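PDB 6JUF: SspB protein from Streptomyces clavuligerus, which probably acts as a DNA-cleaving nuclease within SspABCD-SspE, a bacterial system that senses DNA phosphorothioation and defends against phages. Local coordinates for residues E39-D44 / Y58-W63; A91-D96 / H114-S119; L27-M32 / L50-N55. All blocks are in the same frame, centred on the assembly; numbering follows the deposited sequence.

Interaction 1: residues E39-D44 / Y58-W63; sequences EAFLAD and YAMRYW
A loop packed on a helix by one aromatic residue is the pattern here: Phe41, from the loop between helices 24-34 and 46-50, lies against Arg61 of helix 57-66, in the helical part of the DUF4007 region. The backbones come closest at this pair, whose CA atoms are 6.4 Å apart, and both side chains set out toward the opposite segment. What covers the phenyl ring is the aliphatic stem of the arginine. Arg61 CB stands over one face in a CH-pi contact, 3.7 Å from the centroid of the Phe41 ring and 18° off the ring normal, while Arg61 CG reaches Phe41 CD2 at 3.7 Å. Arg61 is stretched out along its length, with CG anti to its own N (chi1 176°), and this carries the charged end past the ring. The guanidinium plane is only 14° from that of the phenyl, yet the two groups are not stacked on one another. Met60 CG approaches Phe41 CE1 obliquely, at 4.1 Å, and Ala30 and Leu50 add further apolar cover.

Glu72 forms a salt bridge with NE of Arg61, while the Tyr58 hydroxyl merely lies above one guanidinium face. The Arg61 side chain is about 9 Å from that of Glu18, which binds magnesium in another structure of this protein. Leu42 closes in with a methyl group, CD2 lying 3.6 Å from Arg61 NH1. On the loop itself, the carbonyl of Glu39 accepts from the amides of both Leu42 and Ala43, which probably helps fix the turn that carries Phe41. A water at the edge of the guanidinium, in its plane, completes the join: it accepts from Arg61 NH1 at 3.0 Å and donates to Phe41 O at 2.9 Å.

Interaction 2: residues A91-D96 / H114-S119; sequences ARWLLD and HWWLLS
The indoles of Trp93 and Trp116 meet through their six-membered rings in a buried helix-to-helix contact between helices 89-95 and 107-118. The two side chains are set nearly perpendicular and do not lie flat on each other. Their approach is oblique, and the closest atoms are CE3 and CZ3 of Trp93 and CH2 of Trp116, with Trp93 CZ3 and Trp116 CH2 4.1 Å apart. A third flat group, the Arg92 guanidinium, belongs to the helix 89-95 side alone: Asp96 CG lies over one of its faces, toward the rim, in a pairing of charges in which no N-H points at the oxygen.

The polar corners of both indoles have other partners. Trp93 NE1 is hydrogen-bonded to Asp315 OD1, and Trp116 NE1 to Tyr236 OH, which ties these two helices to later parts of the chain. Such bonds satisfy the N-H groups of two buried rings and probably help to fix their rotation.

Across the contact itself there is no hydrogen bond, and the meeting is wholly apolar. A single large residue of helix 107-118 touches two consecutive residues of helix 89-95. In Trp116, chi1 of -71° sets CG beside the backbone N, and the benzo end of the indole makes the contact with both partners. Leucine and indole run alongside in opposite senses where Leu94 joins in, its methyl carbon CD2 coming within 4.0 Å of Trp116 CZ3.

Interaction 3: residues L27-M32 / L50-N55; sequences LHKAYM and LGVGKN
Lys29 reaches the carbonyl of Leu50 by a chain that starts beside its own backbone N (chi1 -68°), runs straight through chi2 and bends at chi3 (-75°). The bend folds the outer methylenes over the acceptor: CE lies 3.4 Å from Leu50 O before NZ closes the hydrogen bond to that oxygen at 2.6 Å. The ammonium group lies in the carbonyl plane, on a lone pair, with a C=O...N angle of 143°. Gly51 O is also close to Lys29 NZ, at 3.0 Å, but the angle is too poor for a second hydrogen bond, and its part is probably electrostatic.

The acceptor stands where helix 46-50 ends in a Schellman motif. Gly51 is its C-prime residue, and its positive phi turns the backbone so that the amides of Gly51 and Val52 fold back onto carbonyls of the helix. The carbonyls at the C-terminal end of this short helix would probably carry some partial negative charge, which would favour the ammonium. Because Gly51 has no side chain, the ammonium can lie close against the turn. On the same side of the nitrogen as the two carbonyl oxygens, Val52 CG1 is a looser neighbour, 4.1 Å from Lys29 NZ.

This polar tie thus joins helix 24-34 to the end of helix 46-50 and the loop that leads on to helix 57-66. Met60 of that last helix touches Lys29, Leu50 and Val52 alike, while Leu50 also packs on Gln33 of helix 24-34. Tyr103 of the second subunit packs on Lys29 and meets the ring of His28, which places this face of helix 24-34 at the dimer interface.

Interactions 1 and 3 are close neighbours, their centres about 8 Å apart, and their segments alternate along the chain; Met60 and Leu50 pack from one into the other, so helices 24-34, 46-50 and 57-66 come together there. Both contact centres lie about 19 Å from the centre of the chain, yet interaction 1 is buried and interaction 3 only partly so. Interaction 2, also buried, lies about 7 Å from that centre. Its chemistry is indoles and leucine alone, against a ring-and-arginine pairing with a bridging water in interaction 1 and a lysine-to-carbonyl bond in interaction 3. A probable hydrogen bond between Tyr31 OH and Asp96 OD2 links 27-32 to 91-96, and Trp63 touches Leu117.

Interaction 1: residues E39-D44 / Y58-W63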
loop_
_atom_site.group_PDB
_atom_site.type_symbol
_atom_site.label_atom_id
_atom_site.label_comp_id
_atom_site.label_asym_id
_atom_site.label_seq_id
_atom_site.Cartn_x
_atom_site.Cartn_y
_atom_site.Cartn_z
ATOM N N GLU B 39 -7.206 14.907 -22.137
ATOM C CA GLU B 39 -8.625 14.523 -22.038
ATOM C C GLU B 39 -8.775 13.172 -21.366
ATOM O O GLU B 39 -9.824 12.537 -21.461
ATOM C CB GLU B 39 -9.335 14.598 -23.430
ATOM C CG GLU B 39 -9.193 16.003 -24.035
ATOM C CD GLU B 39 -9.768 16.164 -25.427
ATOM O OE1 GLU B 39 -9.003 16.393 -26.399
ATOM O OE2 GLU B 39 -11.020 16.129 -25.541
ATOM N N ALA B 40 -7.749 12.721 -20.633
ATOM C CA ALA B 40 -7.810 11.385 -20.043
ATOM C C ALA B 40 -9.023 11.109 -19.122
ATOM O O ALA B 40 -9.534 9.974 -19.097
ATOM C CB ALA B 40 -6.516 11.091 -19.275
ATOM N N PHE B 41 -9.491 12.123 -18.411
ATOM C CA PHE B 41 -10.645 11.958 -17.508
ATOM C C PHE B 41 -11.965 12.364 -18.145
ATOM O O PHE B 41 -13.025 12.188 -17.522
ATOM C CB PHE B 41 -10.450 12.763 -16.211
ATOM C CG PHE B 41 -9.145 12.498 -15.536
ATOM C CD1 PHE B 41 -8.944 11.276 -14.882
ATOM C CD2 PHE B 41 -8.150 13.472 -15.478
ATOM C CE1 PHE B 41 -7.721 11.002 -14.272
ATOM C CE2 PHE B 41 -6.923 13.205 -14.882
ATOM C CZ PHE B 41 -6.726 11.977 -14.263
ATOM N N LEU B 42 -11.936 12.791 -19.401
ATOM C CA LEU B 42 -13.165 13.288 -20.056
ATOM C C LEU B 42 -13.587 12.385 -21.190
ATOM O O LEU B 42 -14.751 12.447 -21.637
ATOM C CB LEU B 42 -12.869 14.672 -20.610
ATOM C CG LEU B 42 -12.638 15.717 -19.521
ATOM C CD1 LEU B 42 -12.087 16.929 -20.240
ATOM C CD2 LEU B 42 -13.874 16.046 -18.715
ATOM N N ALA B 43 -12.637 11.576 -21.686
ATOM C CA ALA B 43 -12.905 10.708 -22.835
ATOM C C ALA B 43 -14.094 9.771 -22.609
ATOM O O ALA B 43 -14.382 9.364 -21.476
ATOM C CB ALA B 43 -11.655 9.902 -23.190
ATOM N N ASP B 44 -14.825 9.456 -23.681
ATOM C CA ASP B 44 -15.908 8.511 -23.582
ATOM C C ASP B 44 -15.485 7.150 -23.022
ATOM O O ASP B 44 -16.208 6.561 -22.217
ATOM C CB ASP B 44 -16.553 8.253 -24.941
ATOM C CG ASP B 44 -17.254 9.441 -25.489
ATOM O OD1 ASP B 44 -17.523 10.428 -24.753
ATOM O OD2 ASP B 44 -17.536 9.369 -26.714
ATOM N N TYR B 58 -14.123 10.561 -11.673
ATOM C CA TYR B 58 -13.942 11.864 -11.075
ATOM C C TYR B 58 -13.065 11.834 -9.812
ATOM O O TYR B 58 -12.207 12.684 -9.632
ATOM C CB TYR B 58 -15.287 12.561 -10.815
ATOM C CG TYR B 58 -15.059 14.019 -10.823
ATOM C CD1 TYR B 58 -15.251 14.709 -11.994
ATOM C CD2 TYR B 58 -14.615 14.710 -9.665
ATOM C CE1 TYR B 58 -15.014 16.021 -12.071
ATOM C CE2 TYR B 58 -14.364 16.090 -9.737
ATOM C CZ TYR B 58 -14.582 16.706 -10.962
ATOM O OH TYR B 58 -14.407 18.062 -11.065
ATOM N N ALA B 59 -13.302 10.842 -8.965
ATOM C CA ALA B 59 -12.480 10.703 -7.748
ATOM C C ALA B 59 -11.002 10.557 -8.120
ATOM O O ALA B 59 -10.132 11.154 -7.510
ATOM C CB ALA B 59 -12.963 9.532 -6.906
ATOM N N MET B 60 -10.724 9.768 -9.151
ATOM C CA MET B 60 -9.332 9.592 -9.612
ATOM C C MET B 60 -8.724 10.930 -10.105
ATOM O O MET B 60 -7.598 11.280 -9.744
ATOM C CB MET B 60 -9.303 8.541 -10.725
ATOM C CG MET B 60 -7.915 8.247 -11.295
ATOM S SD MET B 60 -8.083 7.121 -12.673
ATOM C CE MET B 60 -6.533 6.233 -12.636
ATOM N N ARG B 61 -9.507 11.671 -10.906
ATOM C CA ARG B 61 -9.122 12.996 -11.371
ATOM C C ARG B 61 -8.854 13.946 -10.192
ATOM O O ARG B 61 -7.814 14.652 -10.162
ATOM C CB ARG B 61 -10.267 13.512 -12.254
ATOM C CG ARG B 61 -10.111 14.964 -12.782
ATOM C CD ARG B 61 -11.398 15.355 -13.507
ATOM N NE ARG B 61 -11.354 16.731 -13.913
ATOM C CZ ARG B 61 -12.273 17.272 -14.716
ATOM N NH1 ARG B 61 -13.266 16.486 -15.179
ATOM N NH2 ARG B 61 -12.190 18.557 -15.043
ATOM N N TYR B 62 -9.785 13.951 -9.216
ATOM C CA TYR B 62 -9.709 14.791 -8.036
ATOM C C TYR B 62 -8.393 14.539 -7.266
ATOM O O TYR B 62 -7.684 15.450 -6.896
ATOM C CB TYR B 62 -10.954 14.585 -7.136
ATOM C CG TYR B 62 -10.728 15.252 -5.793
ATOM C CD1 TYR B 62 -10.952 16.623 -5.604
ATOM C CD2 TYR B 62 -10.232 14.476 -4.707
ATOM C CE1 TYR B 62 -10.657 17.221 -4.384
ATOM C CE2 TYR B 62 -9.968 15.089 -3.471
ATOM C CZ TYR B 62 -10.183 16.477 -3.342
ATOM O OH TYR B 62 -9.880 17.082 -2.146
ATOM N N TRP B 63 -8.089 13.265 -7.056
ATOM C CA TRP B 63 -6.934 12.904 -6.218
ATOM C C TRP B 63 -5.663 13.365 -6.898
ATOM O O TRP B 63 -4.733 13.837 -6.238
ATOM C CB TRP B 63 -6.883 11.437 -5.811
ATOM C CG TRP B 63 -7.831 11.136 -4.712
ATOM C CD1 TRP B 63 -8.866 10.214 -4.707
ATOM C CD2 TRP B 63 -7.826 11.754 -3.372
ATOM N NE1 TRP B 63 -9.536 10.241 -3.464
ATOM C CE2 TRP B 63 -8.939 11.138 -2.627
ATOM C CE3 TRP B 63 -7.006 12.702 -2.723
ATOM C CZ2 TRP B 63 -9.241 11.508 -1.310
ATOM C CZ3 TRP B 63 -7.326 13.053 -1.390
ATOM C CH2 TRP B 63 -8.407 12.471 -0.718
HETATM O O HOH W 1 -13.961 13.553 -15.098
#

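Interaction 2: residues A91-D96 / H114-S119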
loop_
_atom_site.group_PDB
_atom_site.type_symbol
_atom_site.label_atom_id
_atom_site.label_comp_id
_atom_site.label_asym_id
_atom_site.label_seq_id
_atom_site.Cartn_x
_atom_site.Cartn_y
_atom_site.Cartn_z
ATOM N N ALA B 91 4.935 15.471 -10.369
ATOM C CA ALA B 91 4.513 14.130 -10.711
ATOM C C ALA B 91 5.593 13.473 -11.597
ATOM O O ALA B 91 5.922 12.292 -11.379
ATOM C CB ALA B 91 3.179 14.135 -11.458
ATOM N N ARG B 92 6.188 14.202 -12.537
ATOM C CA ARG B 92 7.300 13.646 -13.325
ATOM C C ARG B 92 8.459 13.244 -12.371
ATOM O O ARG B 92 9.067 12.208 -12.611
ATOM C CB ARG B 92 7.802 14.682 -14.341
ATOM C CG ARG B 92 9.103 14.359 -15.055
ATOM C CD ARG B 92 8.942 13.113 -15.921
ATOM N NE ARG B 92 10.182 12.697 -16.618
ATOM C CZ ARG B 92 11.106 11.889 -16.101
ATOM N NH1 ARG B 92 11.037 11.448 -14.826
ATOM N NH2 ARG B 92 12.171 11.558 -16.847
ATOM N N TRP B 93 8.770 14.054 -11.373
ATOM C CA TRP B 93 9.882 13.772 -10.484
ATOM C C TRP B 93 9.576 12.542 -9.628
ATOM O O TRP B 93 10.457 11.743 -9.368
ATOM C CB TRP B 93 10.179 15.022 -9.666
ATOM C CG TRP B 93 11.190 14.776 -8.582
ATOM C CD1 TRP B 93 12.571 14.915 -8.641
ATOM C CD2 TRP B 93 10.889 14.378 -7.206
ATOM N NE1 TRP B 93 13.133 14.575 -7.437
ATOM C CE2 TRP B 93 12.156 14.253 -6.525
ATOM C CE3 TRP B 93 9.698 14.107 -6.501
ATOM C CZ2 TRP B 93 12.244 13.875 -5.169
ATOM C CZ3 TRP B 93 9.814 13.776 -5.141
ATOM C CH2 TRP B 93 11.082 13.632 -4.517
ATOM N N LEU B 94 8.336 12.401 -9.115
ATOM C CA LEU B 94 8.024 11.360 -8.147
ATOM C C LEU B 94 7.579 10.040 -8.749
ATOM O O LEU B 94 8.040 8.936 -8.351
ATOM C CB LEU B 94 6.895 11.869 -7.202
ATOM C CG LEU B 94 6.429 10.789 -6.182
ATOM C CD1 LEU B 94 7.541 10.423 -5.172
ATOM C CD2 LEU B 94 5.163 11.263 -5.474
ATOM N N LEU B 95 6.663 10.103 -9.707
ATOM C CA LEU B 95 5.940 8.946 -10.165
ATOM C C LEU B 95 6.436 8.301 -11.450
ATOM O O LEU B 95 5.990 7.194 -11.759
ATOM C CB LEU B 95 4.427 9.277 -10.326
ATOM C CG LEU B 95 3.754 9.678 -9.005
ATOM C CD1 LEU B 95 2.339 10.154 -9.379
ATOM C CD2 LEU B 95 3.745 8.501 -8.070
ATOM N N ASP B 96 7.236 8.968 -12.239
ATOM C CA ASP B 96 7.730 8.383 -13.472
ATOM C C ASP B 96 8.508 7.103 -13.164
ATOM O O ASP B 96 9.141 6.960 -12.096
ATOM C CB ASP B 96 8.633 9.376 -14.162
ATOM C CG ASP B 96 8.779 9.073 -15.623
ATOM O OD1 ASP B 96 9.731 8.336 -15.972
ATOM O OD2 ASP B 96 7.929 9.518 -16.405
ATOM N N HIS B 114 1.275 13.526 1.597
ATOM C CA HIS B 114 0.427 14.126 2.622
ATOM C C HIS B 114 0.697 15.625 2.737
ATOM O O HIS B 114 -0.221 16.455 2.743
ATOM C CB HIS B 114 0.643 13.382 3.960
ATOM C CG HIS B 114 -0.074 14.011 5.092
ATOM N ND1 HIS B 114 0.555 14.678 6.124
ATOM C CD2 HIS B 114 -1.431 14.071 5.351
ATOM C CE1 HIS B 114 -0.407 15.118 6.990
ATOM N NE2 HIS B 114 -1.603 14.776 6.485
ATOM N N TRP B 115 1.986 15.987 2.727
ATOM C CA TRP B 115 2.377 17.391 2.740
ATOM C C TRP B 115 1.804 18.119 1.507
ATOM O O TRP B 115 1.234 19.214 1.612
ATOM C CB TRP B 115 3.914 17.464 2.767
ATOM C CG TRP B 115 4.410 18.911 2.736
ATOM C CD1 TRP B 115 5.010 19.587 1.656
ATOM C CD2 TRP B 115 4.291 19.921 3.816
ATOM N NE1 TRP B 115 5.305 20.870 1.990
ATOM C CE2 TRP B 115 4.916 21.140 3.300
ATOM C CE3 TRP B 115 3.820 19.893 5.145
ATOM C CZ2 TRP B 115 4.954 22.315 4.038
ATOM C CZ3 TRP B 115 3.879 21.093 5.862
ATOM C CH2 TRP B 115 4.429 22.275 5.296
ATOM N N TRP B 116 1.888 17.454 0.329
ATOM C CA TRP B 116 1.373 18.094 -0.884
ATOM C C TRP B 116 -0.117 18.266 -0.889
ATOM O O TRP B 116 -0.621 19.279 -1.350
ATOM C CB TRP B 116 1.791 17.354 -2.136
ATOM C CG TRP B 116 3.279 17.503 -2.423
ATOM C CD1 TRP B 116 4.207 18.398 -1.815
ATOM C CD2 TRP B 116 4.059 16.757 -3.419
ATOM N NE1 TRP B 116 5.469 18.222 -2.358
ATOM C CE2 TRP B 116 5.458 17.241 -3.310
ATOM C CE3 TRP B 116 3.774 15.736 -4.317
ATOM C CZ2 TRP B 116 6.488 16.727 -4.132
ATOM C CZ3 TRP B 116 4.795 15.248 -5.133
ATOM C CH2 TRP B 116 6.145 15.698 -5.022
ATOM N N LEU B 117 -0.822 17.322 -0.241
ATOM C CA LEU B 117 -2.289 17.388 -0.180
ATOM C C LEU B 117 -2.716 18.655 0.635
ATOM O O LEU B 117 -3.652 19.333 0.288
ATOM C CB LEU B 117 -2.868 16.129 0.478
ATOM C CG LEU B 117 -4.398 16.082 0.654
ATOM C CD1 LEU B 117 -5.175 16.235 -0.705
ATOM C CD2 LEU B 117 -4.824 14.807 1.347
ATOM N N LEU B 118 -1.973 18.921 1.696
ATOM C CA LEU B 118 -2.280 20.029 2.625
ATOM C C LEU B 118 -1.735 21.364 2.109
ATOM O O LEU B 118 -2.120 22.439 2.543
ATOM C CB LEU B 118 -1.725 19.710 4.018
ATOM C CG LEU B 118 -2.363 18.567 4.788
ATOM C CD1 LEU B 118 -1.542 18.292 6.029
ATOM C CD2 LEU B 118 -3.831 18.863 5.126
ATOM N N SER B 119 -0.820 21.264 1.146
ATOM C CA SER B 119 -0.016 22.431 0.721
ATOM C C SER B 119 -0.836 23.570 0.127
ATOM O O SER B 119 -1.770 23.322 -0.611
ATOM C CB SER B 119 1.042 21.989 -0.310
ATOM O OG SER B 119 1.888 23.046 -0.670
#

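Interaction 3: residues L27-M32 / L50-N55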
loop_
_atom_site.group_PDB
_atom_site.type_symbol
_atom_site.label_atom_id
_atom_site.label_comp_id
_atom_site.label_asym_id
_atom_site.label_seq_id
_atom_site.Cartn_x
_atom_site.Cartn_y
_atom_site.Cartn_z
ATOM N N LEU B 27 -3.175 6.914 -8.542
ATOM C CA LEU B 27 -2.166 7.969 -8.757
ATOM C C LEU B 27 -1.286 7.555 -9.968
ATOM O O LEU B 27 -0.957 8.325 -10.822
ATOM C CB LEU B 27 -1.314 8.121 -7.531
ATOM C CG LEU B 27 -2.090 8.548 -6.289
ATOM C CD1 LEU B 27 -1.072 8.728 -5.160
ATOM C CD2 LEU B 27 -2.959 9.815 -6.547
ATOM N N HIS B 28 -0.899 6.294 -9.950
ATOM C CA HIS B 28 0.002 5.757 -10.992
ATOM C C HIS B 28 -0.555 5.772 -12.401
ATOM O O HIS B 28 0.064 6.350 -13.336
ATOM C CB HIS B 28 0.427 4.338 -10.589
ATOM C CG HIS B 28 1.246 3.611 -11.623
ATOM N ND1 HIS B 28 2.566 3.869 -11.816
ATOM C CD2 HIS B 28 0.908 2.567 -12.488
ATOM C CE1 HIS B 28 3.047 3.033 -12.796
ATOM N NE2 HIS B 28 2.038 2.221 -13.197
ATOM N N LYS B 29 -1.746 5.189 -12.513
ATOM C CA LYS B 29 -2.422 5.155 -13.853
ATOM C C LYS B 29 -2.856 6.534 -14.322
ATOM O O LYS B 29 -2.785 6.773 -15.525
ATOM C CB LYS B 29 -3.634 4.244 -13.842
ATOM C CG LYS B 29 -3.213 2.806 -13.689
ATOM C CD LYS B 29 -4.333 1.804 -13.868
ATOM C CE LYS B 29 -5.266 1.752 -12.680
ATOM N NZ LYS B 29 -6.611 1.291 -13.112
ATOM N N ALA B 30 -3.271 7.432 -13.412
ATOM C CA ALA B 30 -3.567 8.818 -13.820
ATOM C C ALA B 30 -2.316 9.476 -14.461
ATOM O O ALA B 30 -2.403 10.062 -15.544
ATOM C CB ALA B 30 -4.136 9.629 -12.656
ATOM N N TYR B 31 -1.160 9.337 -13.808
ATOM C CA TYR B 31 0.084 9.908 -14.324
ATOM C C TYR B 31 0.380 9.414 -15.728
ATOM O O TYR B 31 0.685 10.163 -16.631
ATOM C CB TYR B 31 1.247 9.633 -13.375
ATOM C CG TYR B 31 2.572 10.137 -13.996
ATOM C CD1 TYR B 31 2.860 11.464 -14.134
ATOM C CD2 TYR B 31 3.515 9.198 -14.480
ATOM C CE1 TYR B 31 4.026 11.927 -14.730
ATOM C CE2 TYR B 31 4.716 9.669 -15.105
ATOM C CZ TYR B 31 4.968 11.017 -15.197
ATOM O OH TYR B 31 6.131 11.431 -15.758
ATOM N N MET B 32 0.289 8.104 -15.878
ATOM C CA MET B 32 0.699 7.429 -17.133
ATOM C C MET B 32 -0.204 7.885 -18.297
ATOM O O MET B 32 0.224 8.080 -19.431
ATOM C CB MET B 32 0.689 5.900 -17.019
ATOM C CG MET B 32 1.754 5.249 -16.129
ATOM S SD MET B 32 3.425 5.888 -16.434
ATOM C CE MET B 32 3.711 5.187 -18.075
ATOM N N LEU B 50 -8.639 4.092 -18.089
ATOM C CA LEU B 50 -8.046 4.357 -16.768
ATOM C C LEU B 50 -8.128 3.081 -15.914
ATOM O O LEU B 50 -7.529 2.994 -14.833
ATOM C CB LEU B 50 -8.773 5.503 -16.027
ATOM C CG LEU B 50 -8.779 6.889 -16.682
ATOM C CD1 LEU B 50 -9.876 7.759 -16.098
ATOM C CD2 LEU B 50 -7.425 7.526 -16.594
ATOM N N GLY B 51 -8.909 2.115 -16.355
ATOM C CA GLY B 51 -9.156 0.897 -15.614
ATOM C C GLY B 51 -9.859 1.110 -14.295
ATOM O O GLY B 51 -9.488 0.496 -13.288
ATOM N N VAL B 52 -10.865 1.955 -14.297
ATOM C CA VAL B 52 -11.696 2.220 -13.114
ATOM C C VAL B 52 -13.174 2.177 -13.517
ATOM O O VAL B 52 -13.541 2.253 -14.708
ATOM C CB VAL B 52 -11.330 3.600 -12.455
ATOM C CG1 VAL B 52 -9.821 3.637 -12.167
ATOM C CG2 VAL B 52 -11.662 4.796 -13.373
ATOM N N GLY B 53 -14.022 2.057 -12.499
ATOM C CA GLY B 53 -15.457 2.134 -12.694
ATOM C C GLY B 53 -15.914 3.537 -13.094
ATOM O O GLY B 53 -15.280 4.515 -12.793
ATOM N N LYS B 54 -17.058 3.591 -13.809
ATOM C CA LYS B 54 -17.653 4.862 -14.171
ATOM C C LYS B 54 -17.758 5.864 -12.963
ATOM O O LYS B 54 -17.429 7.065 -13.104
ATOM C CB LYS B 54 -18.984 4.559 -14.905
ATOM C CG LYS B 54 -19.767 5.729 -15.452
ATOM C CD LYS B 54 -19.007 6.447 -16.570
ATOM C CE LYS B 54 -19.553 6.153 -17.959
ATOM N NZ LYS B 54 -20.242 4.829 -18.088
ATOM N N ASN B 55 -18.149 5.346 -11.776
ATOM C CA ASN B 55 -18.337 6.250 -10.624
ATOM C C ASN B 55 -17.009 6.588 -9.958
ATOM O O ASN B 55 -16.998 7.352 -9.017
ATOM C CB ASN B 55 -19.312 5.663 -9.604
ATOM C CG ASN B 55 -18.838 4.364 -9.041
ATOM O OD1 ASN B 55 -18.159 3.592 -9.725
ATOM N ND2 ASN B 55 -19.159 4.106 -7.795
#